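Local coordinates for bacteriocin immunity protein (Pseudomonas aeruginosa pao1, PDB 4UHP) that binds the DNase domain of pyocin AP41 in an ultra-high-affinity complex and, as a cognate immunity protein, protects the producing cell from the toxin, at the interface of chains B and A. Sequence-based numbering; all coordinates share one arbitrary frame. Chains: chain A, Bacteriocin immunity protein; chain B, Large component of pyocin AP41.

Contact 1: the interface of chains B and A. Residues chain B 69, 72-73, 81; chain A 22, 38, 58-59.
B:Phe73 and B:Tyr81 of the pyocin DNase, a colicin-type HNH nuclease, meet A:Phe59 of its cognate immunity protein in an aromatic cluster that shows how a hydrophobic centre is built into a tight toxin-inhibitor interface. The B:Tyr81 ring stacks on one face of A:Phe59, its plane only 3° from parallel and the centroids 4.1 Å apart. B:Phe73 stands perpendicular, and the rim of A:Phe59 points with CE1 into its face, the centroids 4.9 Å apart. With CG anti to its carbonyl carbon (chi1 -61°), A:Phe59 reaches out from helix 56-59 to meet both rings, while CG2 of A:Ile58 lies over its other face.

Apolar packing completes the grip on B:Phe73. The methyl CE of A:Met38 comes to 3.6 Å from CZ of B:Phe73; bends at chi2 and chi3 turn it there, and the same methyl covers a face of A:Phe22. The A:Phe22 ring lies alongside B:Phe73, pointing the same way.

Polar contacts adjoin the rings. The hydroxyl OG of B:Ser69, 3.3 Å from CE1 of A:Phe59, donates to the carbonyl O of A:Phe22 over 3.1 Å, tilted 25° from the carbonyl plane. Water 1 links the amide N of B:Ser69 to the carbonyl O of A:Ile58.

Contact 2: the interface of chains B and A. Residues chain B 81, 87, 92; chain A 42-43, 46, 55, 59.
The hydroxyl OG of A:Ser55 donates to the carboxylate oxygen OE1 of B:Glu92 at 2.8 Å, a hydrogen bond across the nuclease-immunity protein interface that arrives 40° out of the carboxylate plane. A chi1 of 69° sets that hydroxyl between its own backbone N and carbonyl carbon, facing the glutamate. The other oxygen, OE2 of B:Glu92, receives the ammonium NZ of A:Lys43 at 2.7 Å, a salt bridge and hydrogen bond. The lysine comes from well above the plane, 64° out of it, but its side chain is poorly ordered. The serine thus holds OE1 and the lysine, less surely, OE2.

OE2 of A:Glu46 faces the same carboxylate, 2.7 Å from OE2 of B:Glu92 and 3.1 Å from its OE1. Two acceptors this close would clash unless a proton were shared, which the structure alone does not show. The nearby A:Lys43 may offset some of the charge.

Apolar and second-shell contacts frame the cluster. B:Tyr81, whose ring also packs on A:Phe59, meets A:Val42 from the opposite direction, with its phenol OH 3.5 Å from the methyl CG2. The imidazole of B:His87 lies beneath the B:Glu92 side chain, whose CG sits over the ring centre, 3.4 Å above its plane.

Contact 3: the interface of chains B and A. Residues chain B 72, 76; chain A 21-25, 34.
This is a heterodimeric toxin-immunity interface in which a nuclease tyrosine packs against a loop of the inhibitor, illustrating how backbone groups as well as side chains can join a cognate pair. The B:Tyr72 ring, from helix 68-75, lies flat against the main chain of A:Phe23 and A:Lys24. The carbonyl carbon of A:Phe23 sits over one face, 3.7 Å from the ring centroid and displaced toward the rim, while the amide N of A:Lys24 lies above the centre. A chi1 of 160° swings the ring away from its own backbone N, toward this peptide stretch.

The phenol hydroxyl is linked to the segment through water 2, which lies 2.6 Å from OH of B:Tyr72 and near the ring plane. The water also meets O of A:Glu21 at 2.8 Å and, more loosely, O of A:Lys24 at 3.2 Å, joining the 3-10 helix 20-22 to the loop that follows it. The carbonyl O of A:Lys24 also approaches OH of B:Tyr72 to 3.0 Å, but from above, too far out of the ring plane for a good hydrogen bond.

Beside the tyrosine, CB of B:Gln76 lies 3.8 Å from the methyl CD2 of A:Leu34, and the bend at chi2 turns the amide toward A:Asn25. For the immunity protein, the site extends its hold on the toxin.

Contact 4: the interface of chains B and A. Residues chain B 46, 49, 78-79, 93; chain A 31-32, 35.
A:Glu35 of the immunity protein projects its carboxylate into a basic pocket formed by B:Arg46, B:Arg49 and B:Lys93 of the pyocin nuclease, a clear example of charge complementarity between inhibitor and toxin. A chi1 of -170° points its side chain away from the backbone N, and the chain runs on extended, which carries the carboxylate out among the basic groups.

Charged hydrogen bonds come first. B:Arg46 grips OE1 of A:Glu35 end-on with both terminal nitrogens, NH1 at 2.6 Å and NH2 at 2.7 Å from that oxygen. OE1 lies in the guanidinium plane, although the carboxylate itself is turned 56° from it. On the other oxygen, OE2, NZ of B:Lys93 donates from above the carboxylate plane at 3.1 Å. NH2 of B:Arg49 also forms a salt bridge, 2.8 Å from OE2 of A:Glu35, but its N-H points elsewhere, so the attraction is electrostatic.

A solvent-mediated link follows, as water 3 joins OE2 to the carbonyl O of B:Ala79.

Apolar packing lies along the stem: CD2 of B:Leu78 touches CB of A:Glu35 at 3.6 Å, while CB of A:Ser32 lies over one face of the B:Arg46 guanidinium, toward its rim. The acid stands near the start of helix 31-49, facing helix 45-56 and the loops bearing B:Leu78 and B:Lys93.

Contact 1: the interface of chains B and A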
loop_
_atom_site.group_PDB
_atom_site.type_symbol
_atom_site.label_atom_id
_atom_site.label_comp_id
_atom_site.label_asym_id
_atom_site.label_seq_id
_atom_site.Cartn_x
_atom_site.Cartn_y
_atom_site.Cartn_z
ATOM N N SER B 69 9.692 1.329 0.063
ATOM C CA SER B 69 8.652 1.982 -0.725
ATOM C C SER B 69 7.343 2.090 0.061
ATOM O O SER B 69 6.728 3.157 0.113
ATOM C CB SER B 69 8.419 1.231 -2.038
ATOM O OG SER B 69 7.520 1.945 -2.869
ATOM N N TYR B 72 7.536 4.754 2.760
ATOM C CA TYR B 72 7.308 6.111 2.285
ATOM C C TYR B 72 5.818 6.382 2.123
ATOM O O TYR B 72 5.331 7.451 2.491
ATOM C CB TYR B 72 8.022 6.368 0.956
ATOM C CG TYR B 72 7.432 7.545 0.215
ATOM C CD1 TYR B 72 7.653 8.844 0.651
ATOM C CD2 TYR B 72 6.628 7.358 -0.905
ATOM C CE1 TYR B 72 7.104 9.922 -0.012
ATOM C CE2 TYR B 72 6.074 8.430 -1.572
ATOM C CZ TYR B 72 6.315 9.709 -1.122
ATOM O OH TYR B 72 5.766 10.779 -1.786
ATOM N N PHE B 73 5.101 5.410 1.568
ATOM C CA PHE B 73 3.675 5.569 1.313
ATOM C C PHE B 73 2.891 5.821 2.594
ATOM O O PHE B 73 2.126 6.781 2.672
ATOM C CB PHE B 73 3.123 4.343 0.585
ATOM C CG PHE B 73 3.159 4.470 -0.909
ATOM C CD1 PHE B 73 4.363 4.635 -1.568
ATOM C CD2 PHE B 73 1.991 4.429 -1.655
ATOM C CE1 PHE B 73 4.403 4.759 -2.949
ATOM C CE2 PHE B 73 2.027 4.551 -3.029
ATOM C CZ PHE B 73 3.234 4.715 -3.677
ATOM N N TYR B 81 0.883 -1.291 -0.316
ATOM C CA TYR B 81 0.485 -2.311 -1.278
ATOM C C TYR B 81 0.793 -3.713 -0.763
ATOM O O TYR B 81 1.850 -3.952 -0.184
ATOM C CB TYR B 81 1.188 -2.077 -2.617
ATOM C CG TYR B 81 0.598 -0.946 -3.425
ATOM C CD1 TYR B 81 0.716 0.372 -3.004
ATOM C CD2 TYR B 81 -0.077 -1.195 -4.613
ATOM C CE1 TYR B 81 0.180 1.409 -3.743
ATOM C CE2 TYR B 81 -0.618 -0.167 -5.358
ATOM C CZ TYR B 81 -0.487 1.133 -4.918
ATOM O OH TYR B 81 -1.023 2.160 -5.658
ATOM N N PHE A 22 8.354 6.788 -5.895
ATOM C CA PHE A 22 7.812 5.806 -4.960
ATOM C C PHE A 22 8.575 5.801 -3.635
ATOM O O PHE A 22 8.327 4.959 -2.772
ATOM C CB PHE A 22 7.836 4.408 -5.581
ATOM C CG PHE A 22 6.902 4.248 -6.744
ATOM C CD1 PHE A 22 5.582 3.883 -6.545
ATOM C CD2 PHE A 22 7.342 4.472 -8.036
ATOM C CE1 PHE A 22 4.720 3.740 -7.613
ATOM C CE2 PHE A 22 6.484 4.332 -9.108
ATOM C CZ PHE A 22 5.171 3.966 -8.896
ATOM N N MET A 38 -0.012 8.431 -7.521
ATOM C CA MET A 38 0.746 7.206 -7.301
ATOM C C MET A 38 -0.012 6.004 -7.866
ATOM O O MET A 38 0.597 5.072 -8.391
ATOM C CB MET A 38 1.050 7.017 -5.815
ATOM C CG MET A 38 1.853 8.158 -5.201
ATOM S SD MET A 38 3.287 8.649 -6.192
ATOM C CE MET A 38 4.237 7.132 -6.196
ATOM N N ILE A 58 8.206 -3.056 -6.976
ATOM C CA ILE A 58 8.408 -1.838 -6.201
ATOM C C ILE A 58 8.173 -2.048 -4.710
ATOM O O ILE A 58 9.037 -1.730 -3.887
ATOM C CB ILE A 58 7.473 -0.711 -6.684
ATOM C CG1 ILE A 58 7.735 -0.390 -8.156
ATOM C CG2 ILE A 58 7.636 0.528 -5.817
ATOM C CD1 ILE A 58 6.779 0.638 -8.730
ATOM N N PHE A 59 7.004 -2.585 -4.370
ATOM C CA PHE A 59 6.558 -2.628 -2.981
ATOM C C PHE A 59 6.957 -3.904 -2.239
ATOM O O PHE A 59 6.927 -3.941 -1.010
ATOM C CB PHE A 59 5.037 -2.452 -2.915
ATOM C CG PHE A 59 4.554 -1.145 -3.482
ATOM C CD1 PHE A 59 4.757 0.041 -2.796
ATOM C CD2 PHE A 59 3.889 -1.104 -4.695
ATOM C CE1 PHE A 59 4.310 1.246 -3.313
ATOM C CE2 PHE A 59 3.438 0.095 -5.216
ATOM C CZ PHE A 59 3.650 1.274 -4.522
HETATM O O HOH W 1 11.228 -0.774 -1.885
#

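Contact 2: the interface of chains B and A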
loop_
_atom_site.group_PDB
_atom_site.type_symbol
_atom_site.label_atom_id
_atom_site.label_comp_id
_atom_site.label_asym_id
_atom_site.label_seq_id
_atom_site.Cartn_x
_atom_site.Cartn_y
_atom_site.Cartn_z
ATOM N N TYR B 81 0.883 -1.291 -0.316
ATOM C CA TYR B 81 0.485 -2.311 -1.278
ATOM C C TYR B 81 0.793 -3.713 -0.763
ATOM O O TYR B 81 1.850 -3.952 -0.184
ATOM C CB TYR B 81 1.188 -2.077 -2.617
ATOM C CG TYR B 81 0.598 -0.946 -3.425
ATOM C CD1 TYR B 81 0.716 0.372 -3.004
ATOM C CD2 TYR B 81 -0.077 -1.195 -4.613
ATOM C CE1 TYR B 81 0.180 1.409 -3.743
ATOM C CE2 TYR B 81 -0.618 -0.167 -5.358
ATOM C CZ TYR B 81 -0.487 1.133 -4.918
ATOM O OH TYR B 81 -1.023 2.160 -5.658
ATOM N N HIS B 87 -3.317 -9.769 -4.510
ATOM C CA HIS B 87 -4.044 -8.786 -5.308
ATOM C C HIS B 87 -5.376 -9.347 -5.802
ATOM O O HIS B 87 -5.593 -10.558 -5.797
ATOM C CB HIS B 87 -3.200 -8.325 -6.497
ATOM C CG HIS B 87 -2.025 -7.481 -6.113
ATOM N ND1 HIS B 87 -1.125 -6.993 -7.035
ATOM C CD2 HIS B 87 -1.604 -7.039 -4.905
ATOM C CE1 HIS B 87 -0.198 -6.287 -6.411
ATOM N NE2 HIS B 87 -0.465 -6.299 -5.118
ATOM N N GLU B 92 -4.993 -3.650 -5.127
ATOM C CA GLU B 92 -3.677 -4.081 -4.662
ATOM C C GLU B 92 -3.322 -3.601 -3.258
ATOM O O GLU B 92 -2.412 -4.142 -2.628
ATOM C CB GLU B 92 -2.600 -3.603 -5.640
ATOM C CG GLU B 92 -2.829 -4.032 -7.079
ATOM C CD GLU B 92 -1.688 -3.638 -7.989
ATOM O OE1 GLU B 92 -0.707 -3.043 -7.492
ATOM O OE2 GLU B 92 -1.767 -3.934 -9.197
ATOM N N VAL A 42 1.755 3.520 -10.560
ATOM C CA VAL A 42 1.803 2.077 -10.343
ATOM C C VAL A 42 1.263 1.309 -11.542
ATOM O O VAL A 42 1.908 0.393 -12.049
ATOM C CB VAL A 42 0.993 1.656 -9.098
ATOM C CG1 VAL A 42 0.756 0.150 -9.101
ATOM C CG2 VAL A 42 1.698 2.089 -7.827
ATOM N N LYS A 43 0.070 1.684 -11.992
ATOM C CA LYS A 43 -0.575 0.959 -13.074
ATOM C C LYS A 43 0.157 1.205 -14.385
ATOM O O LYS A 43 0.174 0.345 -15.261
ATOM C CB LYS A 43 -2.051 1.350 -13.180
ATOM C CG LYS A 43 -2.845 1.047 -11.908
ATOM C CD LYS A 43 -2.409 -0.288 -11.300
ATOM C CE LYS A 43 -3.424 -0.838 -10.312
ATOM N NZ LYS A 43 -3.581 -2.312 -10.461
ATOM N N GLU A 46 3.242 -1.170 -14.214
ATOM C CA GLU A 46 2.836 -2.527 -14.564
ATOM C C GLU A 46 2.566 -2.673 -16.059
ATOM O O GLU A 46 2.845 -3.714 -16.658
ATOM C CB GLU A 46 1.595 -2.928 -13.766
ATOM C CG GLU A 46 1.787 -2.818 -12.268
ATOM C CD GLU A 46 0.524 -3.106 -11.484
ATOM O OE1 GLU A 46 -0.581 -3.056 -12.069
ATOM O OE2 GLU A 46 0.645 -3.383 -10.274
ATOM N N SER A 55 3.361 -4.477 -9.451
ATOM C CA SER A 55 3.831 -3.495 -8.473
ATOM C C SER A 55 4.693 -4.142 -7.389
ATOM O O SER A 55 5.370 -3.453 -6.627
ATOM C CB SER A 55 2.649 -2.771 -7.825
ATOM O OG SER A 55 1.929 -3.650 -6.983
ATOM N N PHE A 59 7.004 -2.585 -4.370
ATOM C CA PHE A 59 6.558 -2.628 -2.981
ATOM C C PHE A 59 6.957 -3.904 -2.239
ATOM O O PHE A 59 6.927 -3.941 -1.010
ATOM C CB PHE A 59 5.037 -2.452 -2.915
ATOM C CG PHE A 59 4.554 -1.145 -3.482
ATOM C CD1 PHE A 59 4.757 0.041 -2.796
ATOM C CD2 PHE A 59 3.889 -1.104 -4.695
ATOM C CE1 PHE A 59 4.310 1.246 -3.313
ATOM C CE2 PHE A 59 3.438 0.095 -5.216
ATOM C CZ PHE A 59 3.650 1.274 -4.522
#

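Contact 3: the interface of chains B and A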
loop_
_atom_site.group_PDB
_atom_site.type_symbol
_atom_site.label_atom_id
_atom_site.label_comp_id
_atom_site.label_asym_id
_atom_site.label_seq_id
_atom_site.Cartn_x
_atom_site.Cartn_y
_atom_site.Cartn_z
ATOM N N TYR B 72 7.536 4.754 2.760
ATOM C CA TYR B 72 7.308 6.111 2.285
ATOM C C TYR B 72 5.818 6.382 2.123
ATOM O O TYR B 72 5.331 7.451 2.491
ATOM C CB TYR B 72 8.022 6.368 0.956
ATOM C CG TYR B 72 7.432 7.545 0.215
ATOM C CD1 TYR B 72 7.653 8.844 0.651
ATOM C CD2 TYR B 72 6.628 7.358 -0.905
ATOM C CE1 TYR B 72 7.104 9.922 -0.012
ATOM C CE2 TYR B 72 6.074 8.430 -1.572
ATOM C CZ TYR B 72 6.315 9.709 -1.122
ATOM O OH TYR B 72 5.766 10.779 -1.786
ATOM N N GLN B 76 3.082 9.154 4.071
ATOM C CA GLN B 76 2.317 10.198 3.395
ATOM C C GLN B 76 0.814 10.013 3.590
ATOM O O GLN B 76 0.006 10.719 2.984
ATOM C CB GLN B 76 2.651 10.217 1.904
ATOM C CG GLN B 76 4.127 10.409 1.614
ATOM C CD GLN B 76 4.669 11.704 2.190
ATOM O OE1 GLN B 76 4.209 12.793 1.842
ATOM N NE2 GLN B 76 5.647 11.592 3.082
ATOM N N GLU A 21 9.899 8.394 -7.374
ATOM C CA GLU A 21 8.700 9.014 -6.825
ATOM C C GLU A 21 7.981 8.065 -5.861
ATOM O O GLU A 21 7.116 8.483 -5.092
ATOM C CB GLU A 21 7.770 9.454 -7.962
ATOM C CG GLU A 21 6.749 10.510 -7.570
ATOM C CD GLU A 21 6.309 11.374 -8.744
ATOM O OE1 GLU A 21 6.989 11.358 -9.792
ATOM O OE2 GLU A 21 5.279 12.068 -8.616
ATOM N N PHE A 22 8.354 6.788 -5.895
ATOM C CA PHE A 22 7.812 5.806 -4.960
ATOM C C PHE A 22 8.575 5.801 -3.635
ATOM O O PHE A 22 8.327 4.959 -2.772
ATOM C CB PHE A 22 7.836 4.408 -5.581
ATOM C CG PHE A 22 6.902 4.248 -6.744
ATOM C CD1 PHE A 22 5.582 3.883 -6.545
ATOM C CD2 PHE A 22 7.342 4.472 -8.036
ATOM C CE1 PHE A 22 4.720 3.740 -7.613
ATOM C CE2 PHE A 22 6.484 4.332 -9.108
ATOM C CZ PHE A 22 5.171 3.966 -8.896
ATOM N N PHE A 23 9.495 6.747 -3.476
ATOM C CA PHE A 23 10.315 6.825 -2.271
ATOM C C PHE A 23 10.352 8.240 -1.703
ATOM O O PHE A 23 10.693 8.438 -0.540
ATOM C CB PHE A 23 11.741 6.348 -2.562
ATOM C CG PHE A 23 11.830 4.894 -2.930
ATOM C CD1 PHE A 23 11.629 4.481 -4.237
ATOM C CD2 PHE A 23 12.124 3.939 -1.970
ATOM C CE1 PHE A 23 11.711 3.142 -4.580
ATOM C CE2 PHE A 23 12.211 2.600 -2.306
ATOM C CZ PHE A 23 12.001 2.200 -3.613
ATOM N N LYS A 24 10.012 9.218 -2.536
ATOM C CA LYS A 24 10.026 10.622 -2.141
ATOM C C LYS A 24 8.812 11.345 -2.706
ATOM O O LYS A 24 8.165 10.857 -3.634
ATOM C CB LYS A 24 11.309 11.313 -2.616
ATOM C CG LYS A 24 11.192 11.956 -3.992
ATOM C CD LYS A 24 12.488 12.641 -4.396
ATOM C CE LYS A 24 13.275 11.799 -5.388
ATOM N NZ LYS A 24 14.259 12.608 -6.159
ATOM N N ASN A 25 8.507 12.510 -2.148
ATOM C CA ASN A 25 7.399 13.316 -2.643
ATOM C C ASN A 25 7.861 14.328 -3.684
ATOM O O ASN A 25 7.971 15.519 -3.397
ATOM C CB ASN A 25 6.701 14.036 -1.488
ATOM C CG ASN A 25 5.325 14.543 -1.865
ATOM O OD1 ASN A 25 4.965 14.580 -3.042
ATOM N ND2 ASN A 25 4.546 14.939 -0.866
ATOM N N LEU A 34 -2.308 13.027 -4.103
ATOM C CA LEU A 34 -1.045 12.308 -4.147
ATOM C C LEU A 34 -1.302 10.839 -4.442
ATOM O O LEU A 34 -0.608 10.225 -5.251
ATOM C CB LEU A 34 -0.283 12.463 -2.830
ATOM C CG LEU A 34 1.016 11.664 -2.706
ATOM C CD1 LEU A 34 1.994 12.048 -3.807
ATOM C CD2 LEU A 34 1.642 11.868 -1.336
HETATM O O HOH W 2 5.078 10.136 -4.199
#

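Contact 4: the interface of chains B and A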
loop_
_atom_site.group_PDB
_atom_site.type_symbol
_atom_site.label_atom_id
_atom_site.label_comp_id
_atom_site.label_asym_id
_atom_site.label_seq_id
_atom_site.Cartn_x
_atom_site.Cartn_y
_atom_site.Cartn_z
ATOM N N ARG B 46 -12.100 9.474 4.849
ATOM C CA ARG B 46 -10.866 9.723 4.113
ATOM C C ARG B 46 -9.819 10.336 5.034
ATOM O O ARG B 46 -8.639 9.999 4.960
ATOM C CB ARG B 46 -11.127 10.643 2.915
ATOM C CG ARG B 46 -9.869 11.062 2.168
ATOM C CD ARG B 46 -9.161 9.865 1.548
ATOM N NE ARG B 46 -7.761 10.153 1.250
ATOM C CZ ARG B 46 -6.941 9.316 0.623
ATOM N NH1 ARG B 46 -7.379 8.132 0.216
ATOM N NH2 ARG B 46 -5.680 9.664 0.398
ATOM N N ARG B 49 -8.609 7.549 7.377
ATOM C CA ARG B 49 -7.767 6.621 6.635
ATOM C C ARG B 49 -6.350 7.162 6.494
ATOM O O ARG B 49 -5.380 6.429 6.669
ATOM C CB ARG B 49 -8.368 6.341 5.254
ATOM C CG ARG B 49 -7.449 5.567 4.322
ATOM C CD ARG B 49 -8.101 5.285 2.972
ATOM N NE ARG B 49 -7.136 4.745 2.017
ATOM C CZ ARG B 49 -7.434 4.361 0.779
ATOM N NH1 ARG B 49 -8.679 4.452 0.332
ATOM N NH2 ARG B 49 -6.483 3.884 -0.014
ATOM N N LEU B 78 -0.731 7.278 2.775
ATOM C CA LEU B 78 -1.214 6.429 1.693
ATOM C C LEU B 78 -1.217 4.966 2.114
ATOM O O LEU B 78 -0.318 4.514 2.821
ATOM C CB LEU B 78 -0.358 6.612 0.435
ATOM C CG LEU B 78 -0.160 8.043 -0.070
ATOM C CD1 LEU B 78 0.520 8.045 -1.433
ATOM C CD2 LEU B 78 -1.481 8.790 -0.123
ATOM N N ALA B 79 -2.230 4.228 1.676
ATOM C CA ALA B 79 -2.309 2.800 1.959
ATOM C C ALA B 79 -1.157 2.059 1.296
ATOM O O ALA B 79 -0.829 2.325 0.138
ATOM C CB ALA B 79 -3.641 2.235 1.496
ATOM N N LYS B 93 -4.036 -2.590 -2.770
ATOM C CA LYS B 93 -3.703 -1.965 -1.495
ATOM C C LYS B 93 -4.293 -2.706 -0.305
ATOM O O LYS B 93 -5.359 -3.313 -0.406
ATOM C CB LYS B 93 -4.198 -0.518 -1.462
ATOM C CG LYS B 93 -3.782 0.334 -2.638
ATOM C CD LYS B 93 -4.486 1.682 -2.573
ATOM C CE LYS B 93 -4.278 2.480 -3.846
ATOM N NZ LYS B 93 -5.028 3.764 -3.813
ATOM N N GLY A 31 -2.408 13.962 0.343
ATOM C CA GLY A 31 -3.710 13.347 0.520
ATOM C C GLY A 31 -4.209 12.542 -0.664
ATOM O O GLY A 31 -3.489 11.707 -1.216
ATOM N N SER A 32 -5.453 12.802 -1.054
ATOM C CA SER A 32 -6.098 12.045 -2.118
ATOM C C SER A 32 -5.469 12.305 -3.483
ATOM O O SER A 32 -5.407 11.405 -4.317
ATOM C CB SER A 32 -7.595 12.363 -2.163
ATOM O OG SER A 32 -7.823 13.758 -2.273
ATOM N N GLU A 35 -2.321 10.289 -3.792
ATOM C CA GLU A 35 -2.633 8.873 -3.932
ATOM C C GLU A 35 -3.075 8.530 -5.349
ATOM O O GLU A 35 -2.703 7.488 -5.883
ATOM C CB GLU A 35 -3.711 8.456 -2.932
ATOM C CG GLU A 35 -3.916 6.956 -2.864
ATOM C CD GLU A 35 -4.531 6.511 -1.556
ATOM O OE1 GLU A 35 -5.094 7.366 -0.839
ATOM O OE2 GLU A 35 -4.442 5.307 -1.239
HETATM O O HOH W 3 -1.625 4.277 -1.823
#

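Contact 1 occupies the middle of the interface, its C-alpha centre about 7 Å from that of contact 3, 9 Å from contact 2 and 12 Å from contact 4. It shares B:Tyr81 and A:Phe59 with contact 2, and B:Tyr72 and A:Phe22 with contact 3, whereas contact 4 lies about 14 Å from contact 2 and 12 Å from contact 3. Helix 31-49 of the immunity protein runs through all four, while helix 56-59, the 3-10 helix 20-22 and the loop after it supply most of the rest. Helix 68-75 of the nuclease serves contacts 1 and 3. An aromatic centre flanked by polar and charged patches is consistent with a tight cognate complex.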